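Local coordinates for K Homology domain-containing protein (Pyrococcus horikoshii, PDB 2E3U), which probably binds RNA as an archaeal Dim2p, a pre-ribosomal RNA processing factor with two K-homology domains in one chain, at residues Q54-K57 against E58-R62; R149-Q152 against I153-M157; G191-H194 against G195-Y198. One frame throughout, in Å; residues are numbered along the deposited sequence.

Interaction 1 of 3, residues Q54-K57 against E58-R62; sequences QTKK and EIEKR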
ATOM      1  N   GLN A  54      -9.732  -1.898  17.507  1.00 34.67           N
ATOM      2  CA  GLN A  54      -8.386  -2.277  17.933  1.00 34.69           C
ATOM      3  C   GLN A  54      -7.301  -1.858  16.944  1.00 34.12           C
ATOM      4  O   GLN A  54      -6.222  -1.444  17.374  1.00 35.04           O
ATOM      5  CB  GLN A  54      -8.301  -3.783  18.182  1.00 35.00           C
ATOM      6  CG  GLN A  54      -7.760  -4.190  19.555  1.00 37.11           C
ATOM      7  CD  GLN A  54      -8.833  -4.215  20.632  1.00 39.72           C
ATOM      8  OE1 GLN A  54      -9.227  -3.167  21.145  1.00 42.94           O
ATOM      9  NE2 GLN A  54      -9.298  -5.412  20.995  1.00 38.03           N
ATOM     10  N   THR A  55      -7.586  -1.955  15.642  1.00 32.77           N
ATOM     11  CA  THR A  55      -6.618  -1.600  14.600  1.00 31.45           C
ATOM     12  C   THR A  55      -6.466  -0.069  14.518  1.00 31.46           C
ATOM     13  O   THR A  55      -5.347   0.439  14.633  1.00 30.82           O
ATOM     14  CB  THR A  55      -6.985  -2.226  13.234  1.00 31.19           C
ATOM     15  OG1 THR A  55      -7.077  -3.651  13.380  1.00 31.25           O
ATOM     16  CG2 THR A  55      -5.966  -1.883  12.138  1.00 29.68           C
ATOM     17  N   LYS A  56      -7.587   0.640  14.339  1.00 31.35           N
ATOM     18  CA  LYS A  56      -7.625   2.111  14.432  1.00 31.12           C
ATOM     19  C   LYS A  56      -6.788   2.627  15.607  1.00 30.32           C
ATOM     20  O   LYS A  56      -5.925   3.492  15.415  1.00 29.84           O
ATOM     21  CB  LYS A  56      -9.055   2.654  14.599  1.00 31.29           C
ATOM     22  CG  LYS A  56      -9.175   4.174  14.238  1.00 32.37           C
ATOM     23  CD  LYS A  56     -10.501   4.817  14.686  1.00 30.49           C
ATOM     24  CE  LYS A  56     -10.309   5.519  15.997  1.00 29.16           C
ATOM     25  NZ  LYS A  56     -11.332   6.520  16.224  1.00 28.05           N
ATOM     26  N   LYS A  57      -7.049   2.095  16.800  1.00 29.27           N
ATOM     27  CA  LYS A  57      -6.295   2.472  17.997  1.00 29.85           C
ATOM     28  C   LYS A  57      -4.828   2.069  17.985  1.00 28.76           C
ATOM     29  O   LYS A  57      -4.009   2.718  18.638  1.00 28.96           O
ATOM     30  CB  LYS A  57      -6.943   1.935  19.271  1.00 29.90           C
ATOM     31  CG  LYS A  57      -8.066   2.788  19.772  1.00 33.57           C
ATOM     32  CD  LYS A  57      -7.587   3.966  20.648  1.00 37.09           C
ATOM     33  CE  LYS A  57      -8.676   4.354  21.673  1.00 38.14           C
ATOM     34  NZ  LYS A  57      -8.143   5.147  22.834  1.00 39.13           N
ATOM     35  N   GLU A  58      -4.499   0.998  17.270  1.00 27.75           N
ATOM     36  CA  GLU A  58      -3.111   0.617  17.121  1.00 27.53           C
ATOM     37  C   GLU A  58      -2.369   1.614  16.262  1.00 26.22           C
ATOM     38  O   GLU A  58      -1.241   1.961  16.556  1.00 26.08           O
ATOM     39  CB  GLU A  58      -2.958  -0.811  16.555  1.00 28.21           C
ATOM     40  CG  GLU A  58      -2.465  -1.807  17.549  1.00 31.57           C
ATOM     41  CD  GLU A  58      -1.046  -1.511  18.018  1.00 35.52           C
ATOM     42  OE1 GLU A  58      -0.318  -0.811  17.292  1.00 37.42           O
ATOM     43  OE2 GLU A  58      -0.657  -1.981  19.107  1.00 37.24           O
ATOM     44  N   ILE A  59      -3.000   2.053  15.181  1.00 25.63           N
ATOM     45  CA  ILE A  59      -2.445   3.151  14.361  1.00 24.69           C
ATOM     46  C   ILE A  59      -2.299   4.466  15.128  1.00 24.93           C
ATOM     47  O   ILE A  59      -1.249   5.107  15.062  1.00 25.36           O
ATOM     48  CB  ILE A  59      -3.235   3.376  13.032  1.00 24.45           C
ATOM     49  CG1 ILE A  59      -3.379   2.063  12.246  1.00 22.92           C
ATOM     50  CG2 ILE A  59      -2.548   4.476  12.186  1.00 22.59           C
ATOM     51  CD1 ILE A  59      -4.571   2.045  11.239  1.00 23.43           C
ATOM     52  N   GLU A  60      -3.337   4.877  15.852  1.00 24.89           N
ATOM     53  CA  GLU A  60      -3.229   6.052  16.713  1.00 25.15           C
ATOM     54  C   GLU A  60      -2.062   6.009  17.703  1.00 25.32           C
ATOM     55  O   GLU A  60      -1.365   7.013  17.882  1.00 25.15           O
ATOM     56  CB  GLU A  60      -4.538   6.281  17.457  1.00 25.32           C
ATOM     57  CG  GLU A  60      -5.641   6.638  16.496  1.00 27.29           C
ATOM     58  CD  GLU A  60      -6.952   6.803  17.158  1.00 27.95           C
ATOM     59  OE1 GLU A  60      -7.188   6.157  18.190  1.00 30.17           O
ATOM     60  OE2 GLU A  60      -7.747   7.585  16.635  1.00 27.94           O
ATOM     61  N   LYS A  61      -1.858   4.853  18.334  1.00 25.19           N
ATOM     62  CA  LYS A  61      -0.844   4.679  19.360  1.00 26.10           C
ATOM     63  C   LYS A  61       0.587   4.708  18.771  1.00 26.57           C
ATOM     64  O   LYS A  61       1.484   5.345  19.325  1.00 27.39           O
ATOM     65  CB  LYS A  61      -1.120   3.385  20.138  1.00 25.52           C
ATOM     66  CG  LYS A  61       0.072   2.834  20.931  1.00 28.05           C
ATOM     67  CD  LYS A  61      -0.264   1.689  21.889  1.00 27.18           C
ATOM     68  CE  LYS A  61       1.043   0.984  22.293  1.00 31.78           C
ATOM     69  NZ  LYS A  61       0.961   0.187  23.579  1.00 33.08           N
ATOM     70  N   ARG A  62       0.786   4.041  17.641  1.00 26.60           N
ATOM     71  CA  ARG A  62       2.093   3.980  16.989  1.00 26.90           C
ATOM     72  C   ARG A  62       2.556   5.272  16.293  1.00 26.33           C
ATOM     73  O   ARG A  62       3.754   5.493  16.108  1.00 26.78           O
ATOM     74  CB  ARG A  62       2.129   2.804  16.020  1.00 27.28           C
ATOM     75  CG  ARG A  62       1.864   1.443  16.670  1.00 28.49           C
ATOM     76  CD  ARG A  62       2.540   0.362  15.844  1.00 32.67           C
ATOM     77  NE  ARG A  62       1.944  -0.952  16.038  1.00 33.33           N
ATOM     78  CZ  ARG A  62       2.402  -2.075  15.496  1.00 35.21           C
ATOM     79  NH1 ARG A  62       1.763  -3.225  15.744  1.00 35.53           N
ATOM     80  NH2 ARG A  62       3.492  -2.052  14.717  1.00 32.38           N
TER
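In the helix that follows the GXXG loop of the first K-homology domain, residues 54-63, the side chains of Lys-56 and Glu-60, one turn apart, slant across each other. Their charges are joined by a long salt bridge, with NZ of Lys-56 3.8 Å from OE2 of Glu-60; a bend in the lysine chain brings CE of Lys-56 beside that oxygen too, at 3.4 Å. Glu-60 reaches back with CG beside its own backbone N (chi1 -66°). The stronger partners of both tips belong to the edge strand 65-69: Ile-67 N donates to OE2 of Glu-60, and Ile-67 O receives NZ of Lys-56. The pair thus fastens this helix to the three-stranded sheet of the KH fold. OE1 of Glu-60 lies 3.3 Å from CD of Lys-57. CG2 of Thr-55 approaches CD1 of Ile-59 at 4.3 Å, and Ile-59 continues into Ile-96 and Ile-100 of helix 87-101. A salt-bridge hydrogen bond runs from NE of Arg-62 to OE1 of Glu-58 (2.6 Å, 165°); the oxygen lies close to the guanidinium plane, while NE meets it on the syn side, 34° out of the carboxylate plane. Arg-62 also makes a cation-pi contact with Phe-110.

Interaction 2 of 3, residues R149-Q152 against I153-M157; sequences RTRQ and IIEEM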
ATOM      1  N   ARG A 149       2.150 -16.606  -7.181  1.00 21.50           N
ATOM      2  CA  ARG A 149       3.604 -16.857  -7.176  1.00 20.42           C
ATOM      3  C   ARG A 149       4.422 -15.726  -7.775  1.00 19.98           C
ATOM      4  O   ARG A 149       5.525 -15.461  -7.292  1.00 19.95           O
ATOM      5  CB  ARG A 149       3.952 -18.127  -7.926  1.00 20.56           C
ATOM      6  CG  ARG A 149       3.292 -19.360  -7.333  1.00 22.07           C
ATOM      7  CD  ARG A 149       3.600 -20.582  -8.186  1.00 20.64           C
ATOM      8  NE  ARG A 149       5.028 -20.913  -8.271  1.00 18.63           N
ATOM      9  CZ  ARG A 149       5.647 -21.871  -7.562  1.00 19.58           C
ATOM     10  NH1 ARG A 149       4.994 -22.612  -6.645  1.00 15.21           N
ATOM     11  NH2 ARG A 149       6.946 -22.103  -7.774  1.00 13.59           N
ATOM     12  N   THR A 150       3.906 -15.087  -8.833  1.00 18.80           N
ATOM     13  CA  THR A 150       4.610 -13.985  -9.451  1.00 18.55           C
ATOM     14  C   THR A 150       4.700 -12.800  -8.504  1.00 19.13           C
ATOM     15  O   THR A 150       5.722 -12.132  -8.459  1.00 20.74           O
ATOM     16  CB  THR A 150       3.954 -13.549 -10.810  1.00 18.73           C
ATOM     17  OG1 THR A 150       3.788 -14.688 -11.646  1.00 18.42           O
ATOM     18  CG2 THR A 150       4.800 -12.502 -11.549  1.00 16.37           C
ATOM     19  N   ARG A 151       3.640 -12.531  -7.751  1.00 19.06           N
ATOM     20  CA  ARG A 151       3.657 -11.403  -6.830  1.00 19.18           C
ATOM     21  C   ARG A 151       4.638 -11.699  -5.689  1.00 18.50           C
ATOM     22  O   ARG A 151       5.379 -10.832  -5.276  1.00 17.68           O
ATOM     23  CB  ARG A 151       2.251 -11.100  -6.300  1.00 19.15           C
ATOM     24  CG  ARG A 151       2.217 -10.188  -5.073  1.00 20.97           C
ATOM     25  CD  ARG A 151       0.902 -10.400  -4.348  1.00 27.48           C
ATOM     26  NE  ARG A 151       0.972 -10.306  -2.892  1.00 32.01           N
ATOM     27  CZ  ARG A 151       1.554 -11.194  -2.076  1.00 36.55           C
ATOM     28  NH1 ARG A 151       1.520 -11.004  -0.750  1.00 38.22           N
ATOM     29  NH2 ARG A 151       2.192 -12.261  -2.553  1.00 35.97           N
ATOM     30  N   GLN A 152       4.651 -12.932  -5.198  1.00 17.89           N
ATOM     31  CA  GLN A 152       5.707 -13.359  -4.259  1.00 17.63           C
ATOM     32  C   GLN A 152       7.160 -13.222  -4.818  1.00 17.18           C
ATOM     33  O   GLN A 152       8.061 -12.753  -4.124  1.00 17.60           O
ATOM     34  CB  GLN A 152       5.421 -14.798  -3.849  1.00 17.60           C
ATOM     35  CG  GLN A 152       6.142 -15.267  -2.627  1.00 18.74           C
ATOM     36  CD  GLN A 152       5.674 -16.643  -2.138  1.00 19.60           C
ATOM     37  OE1 GLN A 152       6.383 -17.278  -1.359  1.00 24.46           O
ATOM     38  NE2 GLN A 152       4.477 -17.095  -2.579  1.00 21.49           N
ATOM     39  N   ILE A 153       7.384 -13.604  -6.076  1.00 15.86           N
ATOM     40  CA  ILE A 153       8.674 -13.408  -6.701  1.00 15.06           C
ATOM     41  C   ILE A 153       9.077 -11.898  -6.751  1.00 16.28           C
ATOM     42  O   ILE A 153      10.201 -11.526  -6.313  1.00 15.07           O
ATOM     43  CB  ILE A 153       8.729 -14.045  -8.099  1.00 15.35           C
ATOM     44  CG1 ILE A 153       8.576 -15.592  -7.966  1.00 14.17           C
ATOM     45  CG2 ILE A 153      10.038 -13.574  -8.838  1.00 12.83           C
ATOM     46  CD1 ILE A 153       8.318 -16.349  -9.240  1.00 13.75           C
ATOM     47  N   ILE A 154       8.147 -11.044  -7.225  1.00 15.63           N
ATOM     48  CA  ILE A 154       8.355  -9.577  -7.205  1.00 15.67           C
ATOM     49  C   ILE A 154       8.739  -9.064  -5.826  1.00 15.44           C
ATOM     50  O   ILE A 154       9.684  -8.328  -5.711  1.00 15.96           O
ATOM     51  CB  ILE A 154       7.145  -8.748  -7.750  1.00 15.74           C
ATOM     52  CG1 ILE A 154       6.773  -9.214  -9.155  1.00 14.96           C
ATOM     53  CG2 ILE A 154       7.476  -7.240  -7.785  1.00 14.45           C
ATOM     54  CD1 ILE A 154       5.494  -8.635  -9.654  1.00 16.14           C
ATOM     55  N   GLU A 155       8.023  -9.456  -4.780  1.00 15.96           N
ATOM     56  CA  GLU A 155       8.331  -8.964  -3.441  1.00 15.54           C
ATOM     57  C   GLU A 155       9.695  -9.443  -2.910  1.00 16.77           C
ATOM     58  O   GLU A 155      10.462  -8.651  -2.320  1.00 14.62           O
ATOM     59  CB  GLU A 155       7.230  -9.393  -2.449  1.00 16.84           C
ATOM     60  CG  GLU A 155       5.846  -8.827  -2.743  1.00 15.18           C
ATOM     61  CD  GLU A 155       4.901  -9.096  -1.620  1.00 19.62           C
ATOM     62  OE1 GLU A 155       4.892 -10.245  -1.133  1.00 23.12           O
ATOM     63  OE2 GLU A 155       4.162  -8.172  -1.200  1.00 19.81           O
ATOM     64  N   GLU A 156       9.987 -10.742  -3.094  1.00 17.52           N
ATOM     65  CA  GLU A 156      11.221 -11.333  -2.578  1.00 18.93           C
ATOM     66  C   GLU A 156      12.411 -10.631  -3.211  1.00 19.50           C
ATOM     67  O   GLU A 156      13.326 -10.206  -2.510  1.00 18.80           O
ATOM     68  CB  GLU A 156      11.290 -12.840  -2.880  1.00 19.82           C
ATOM     69  CG  GLU A 156      12.574 -13.509  -2.352  1.00 24.15           C
ATOM     70  CD  GLU A 156      12.676 -13.421  -0.834  1.00 31.91           C
ATOM     71  OE1 GLU A 156      13.769 -13.100  -0.303  1.00 34.77           O
ATOM     72  OE2 GLU A 156      11.638 -13.652  -0.163  1.00 35.32           O
ATOM     73  N   MET A 157      12.355 -10.481  -4.538  1.00 20.43           N
ATOM     74  CA  MET A 157      13.489  -9.990  -5.319  1.00 22.27           C
ATOM     75  C   MET A 157      13.685  -8.490  -5.276  1.00 20.89           C
ATOM     76  O   MET A 157      14.816  -8.028  -5.261  1.00 20.98           O
ATOM     77  CB  MET A 157      13.445 -10.531  -6.744  1.00 21.93           C
ATOM     78  CG  MET A 157      14.195 -11.900  -6.807  1.00 24.99           C
ATOM     79  SD  MET A 157      14.308 -12.430  -8.478  1.00 28.38           S
ATOM     80  CE  MET A 157      14.836 -14.140  -8.415  1.00 27.03           C
TER
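Arg-149 to Gln-152 give their carbonyl oxygens, in order, to the amides of Ile-153 to Glu-156, four consecutive i to i+4 bonds of 2.9 to 3.0 Å that mark a regular alpha-helix. The charged pair on this helix is Arg-151 with Glu-155. OE1 of Glu-155 sits over one face of the guanidinium, 3.3 Å above its plane and displaced toward the rim, with NH1 of Arg-151 the nearest nitrogen at 3.5 Å. Because the oxygen stands well out of the guanidinium plane, no N-H points at it and the attraction is one of charge alone; the two flat groups are inclined by 45°. Glu-155 comes from the later turn with CG beside its backbone N (chi1 -63°), which carries the carboxylate back toward the start of the helix; CG itself rests 3.3 Å from the carbonyl O of Arg-151. Its other oxygen, OE2, has firmer partners: the amide of Val-162 and, by a salt bridge, NH2 of Arg-108. With an alanine here, the Val-162 amide is likely to lose its acceptor, and Arg-151 and Arg-108 the carboxylate between them. The two isoleucines lie against the preceding turn, CG1 of Ile-153 3.1 Å from O of Arg-149 and CG1 of Ile-154 3.2 Å from O of Thr-150. Within the KH fold, Ile-154 is packed against Ala-181, Ile-185 and Leu-188 of helix 175-189, Met-157 touches Leu-201 of helix 194-203, and Glu-155 ties the helix to strand 161-165.

Interaction 3 of 3, residues G191-H194 against G195-Y198; sequences GSPH and GSVY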
ATOM      1  N   GLY A 191       2.699  -7.386 -20.979  1.00 31.17           N
ATOM      2  CA  GLY A 191       2.792  -8.706 -21.605  1.00 30.54           C
ATOM      3  C   GLY A 191       4.180  -9.314 -21.726  1.00 30.38           C
ATOM      4  O   GLY A 191       4.334 -10.345 -22.368  1.00 30.69           O
ATOM      5  N   SER A 192       5.184  -8.677 -21.122  1.00 30.10           N
ATOM      6  CA  SER A 192       6.539  -9.201 -21.051  1.00 30.00           C
ATOM      7  C   SER A 192       6.580 -10.642 -20.500  1.00 29.79           C
ATOM      8  O   SER A 192       6.005 -10.933 -19.443  1.00 29.62           O
ATOM      9  CB  SER A 192       7.436  -8.304 -20.178  1.00 30.43           C
ATOM     10  OG  SER A 192       8.033  -7.245 -20.904  1.00 31.64           O
ATOM     11  N   PRO A 193       7.266 -11.548 -21.224  1.00 28.90           N
ATOM     12  CA  PRO A 193       7.378 -12.921 -20.729  1.00 28.60           C
ATOM     13  C   PRO A 193       7.997 -12.958 -19.329  1.00 28.86           C
ATOM     14  O   PRO A 193       8.779 -12.069 -18.973  1.00 28.88           O
ATOM     15  CB  PRO A 193       8.312 -13.600 -21.732  1.00 28.43           C
ATOM     16  CG  PRO A 193       8.407 -12.681 -22.888  1.00 27.56           C
ATOM     17  CD  PRO A 193       7.969 -11.330 -22.502  1.00 27.31           C
ATOM     18  N   HIS A 194       7.635 -13.982 -18.549  1.00 28.66           N
ATOM     19  CA  HIS A 194       8.114 -14.149 -17.192  1.00 28.44           C
ATOM     20  C   HIS A 194       9.632 -14.202 -17.091  1.00 28.02           C
ATOM     21  O   HIS A 194      10.211 -13.616 -16.184  1.00 27.76           O
ATOM     22  CB  HIS A 194       7.486 -15.413 -16.578  1.00 28.58           C
ATOM     23  CG  HIS A 194       6.088 -15.190 -16.094  1.00 28.75           C
ATOM     24  ND1 HIS A 194       5.410 -16.096 -15.312  1.00 33.78           N
ATOM     25  CD2 HIS A 194       5.256 -14.139 -16.263  1.00 29.62           C
ATOM     26  CE1 HIS A 194       4.213 -15.614 -15.026  1.00 33.16           C
ATOM     27  NE2 HIS A 194       4.097 -14.427 -15.594  1.00 32.00           N
ATOM     28  N   GLY A 195      10.258 -14.900 -18.031  1.00 27.34           N
ATOM     29  CA  GLY A 195      11.699 -15.056 -18.074  1.00 26.48           C
ATOM     30  C   GLY A 195      12.423 -13.739 -18.168  1.00 26.13           C
ATOM     31  O   GLY A 195      13.416 -13.530 -17.469  1.00 26.15           O
ATOM     32  N   SER A 196      11.944 -12.846 -19.028  1.00 25.99           N
ATOM     33  CA  SER A 196      12.528 -11.515 -19.099  1.00 25.96           C
ATOM     34  C   SER A 196      12.371 -10.755 -17.763  1.00 26.43           C
ATOM     35  O   SER A 196      13.315 -10.099 -17.308  1.00 27.14           O
ATOM     36  CB  SER A 196      11.954 -10.719 -20.263  1.00 25.38           C
ATOM     37  OG  SER A 196      10.599 -10.443 -20.044  1.00 26.10           O
ATOM     38  N   VAL A 197      11.194 -10.840 -17.141  1.00 26.00           N
ATOM     39  CA  VAL A 197      10.960 -10.098 -15.900  1.00 26.35           C
ATOM     40  C   VAL A 197      11.797 -10.673 -14.769  1.00 26.07           C
ATOM     41  O   VAL A 197      12.395  -9.927 -14.005  1.00 27.28           O
ATOM     42  CB  VAL A 197       9.434 -10.020 -15.517  1.00 26.47           C
ATOM     43  CG1 VAL A 197       9.249  -9.387 -14.141  1.00 24.40           C
ATOM     44  CG2 VAL A 197       8.688  -9.248 -16.578  1.00 24.86           C
ATOM     45  N   TYR A 198      11.869 -11.991 -14.696  1.00 25.99           N
ATOM     46  CA  TYR A 198      12.651 -12.673 -13.673  1.00 26.50           C
ATOM     47  C   TYR A 198      14.170 -12.420 -13.816  1.00 26.87           C
ATOM     48  O   TYR A 198      14.897 -12.296 -12.806  1.00 26.70           O
ATOM     49  CB  TYR A 198      12.333 -14.175 -13.655  1.00 26.16           C
ATOM     50  CG  TYR A 198      10.896 -14.563 -13.311  1.00 25.98           C
ATOM     51  CD1 TYR A 198      10.356 -15.788 -13.747  1.00 24.40           C
ATOM     52  CD2 TYR A 198      10.081 -13.730 -12.550  1.00 26.94           C
ATOM     53  CE1 TYR A 198       9.044 -16.159 -13.441  1.00 22.44           C
ATOM     54  CE2 TYR A 198       8.766 -14.095 -12.224  1.00 27.25           C
ATOM     55  CZ  TYR A 198       8.250 -15.317 -12.668  1.00 26.41           C
ATOM     56  OH  TYR A 198       6.928 -15.676 -12.323  1.00 27.12           O
TER
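Pro-193, at the N-cap position, and Ser-196 meet in the first turn of helix 194-203. The carbonyl O of Pro-193 takes two donors: OG of Ser-196 at 2.7 Å and the amide N of Val-197 at a longer 3.3 Å, the latter lying in the carbonyl plane. Ser-196 achieves this with OG between its backbone N and carbonyl carbon (chi1 67°), which folds the hydroxyl back over the first turn. The next carbonyl is also tightly packed. His-194 O receives the amide N of Tyr-198 at 2.8 Å and also lies over one face of the Tyr-198 ring, 3.0 Å above its plane and toward the rim. Buried Val-197 closes the inner side, its CG2 3.9 Å from CB of Ser-192 and its side chain against Ala-184 and Lys-187 of helix 175-189. By contrast, Pro-193 forms an exposed flank. Looser, too, are the His-194 and Tyr-198 rings, an oblique pair with centroids 5.3 Å apart and planes inclined by 52°. Their side chains run alongside, pointing the same way: CB of His-194 is 3.6 Å from CE1 of Tyr-198, and ND1 of His-194 is 3.4 Å from its OH. This pair nonetheless meets helix 149-158, where the tyrosine OH has a weak hydrogen bond with Thr-150. Shared by an N-H and a hydroxyl, the Pro-193 carbonyl fixes the start of the helix.

How the interactions relate
Interactions 1 and 2 occupy corresponding places in the two KH domains: each lies on the helix after the GXXG loop, which in this family generally helps bind nucleic acid, and each has a glutamate accepting an amide of the neighbouring edge strand. They do not touch; their centres are about 29 Å apart, on opposite sides of the chain's centre. Interaction 3 lies about 40 Å from interaction 1, centre to centre, but only about 13 Å from interaction 2, which it meets directly. There CD1 of Ile-153 comes within 3.4 Å of OH of Tyr-198, and OG1 of Thr-150 within 3.5 Å of CE1 of His-194, packing helix 194-203 against helix 149-158.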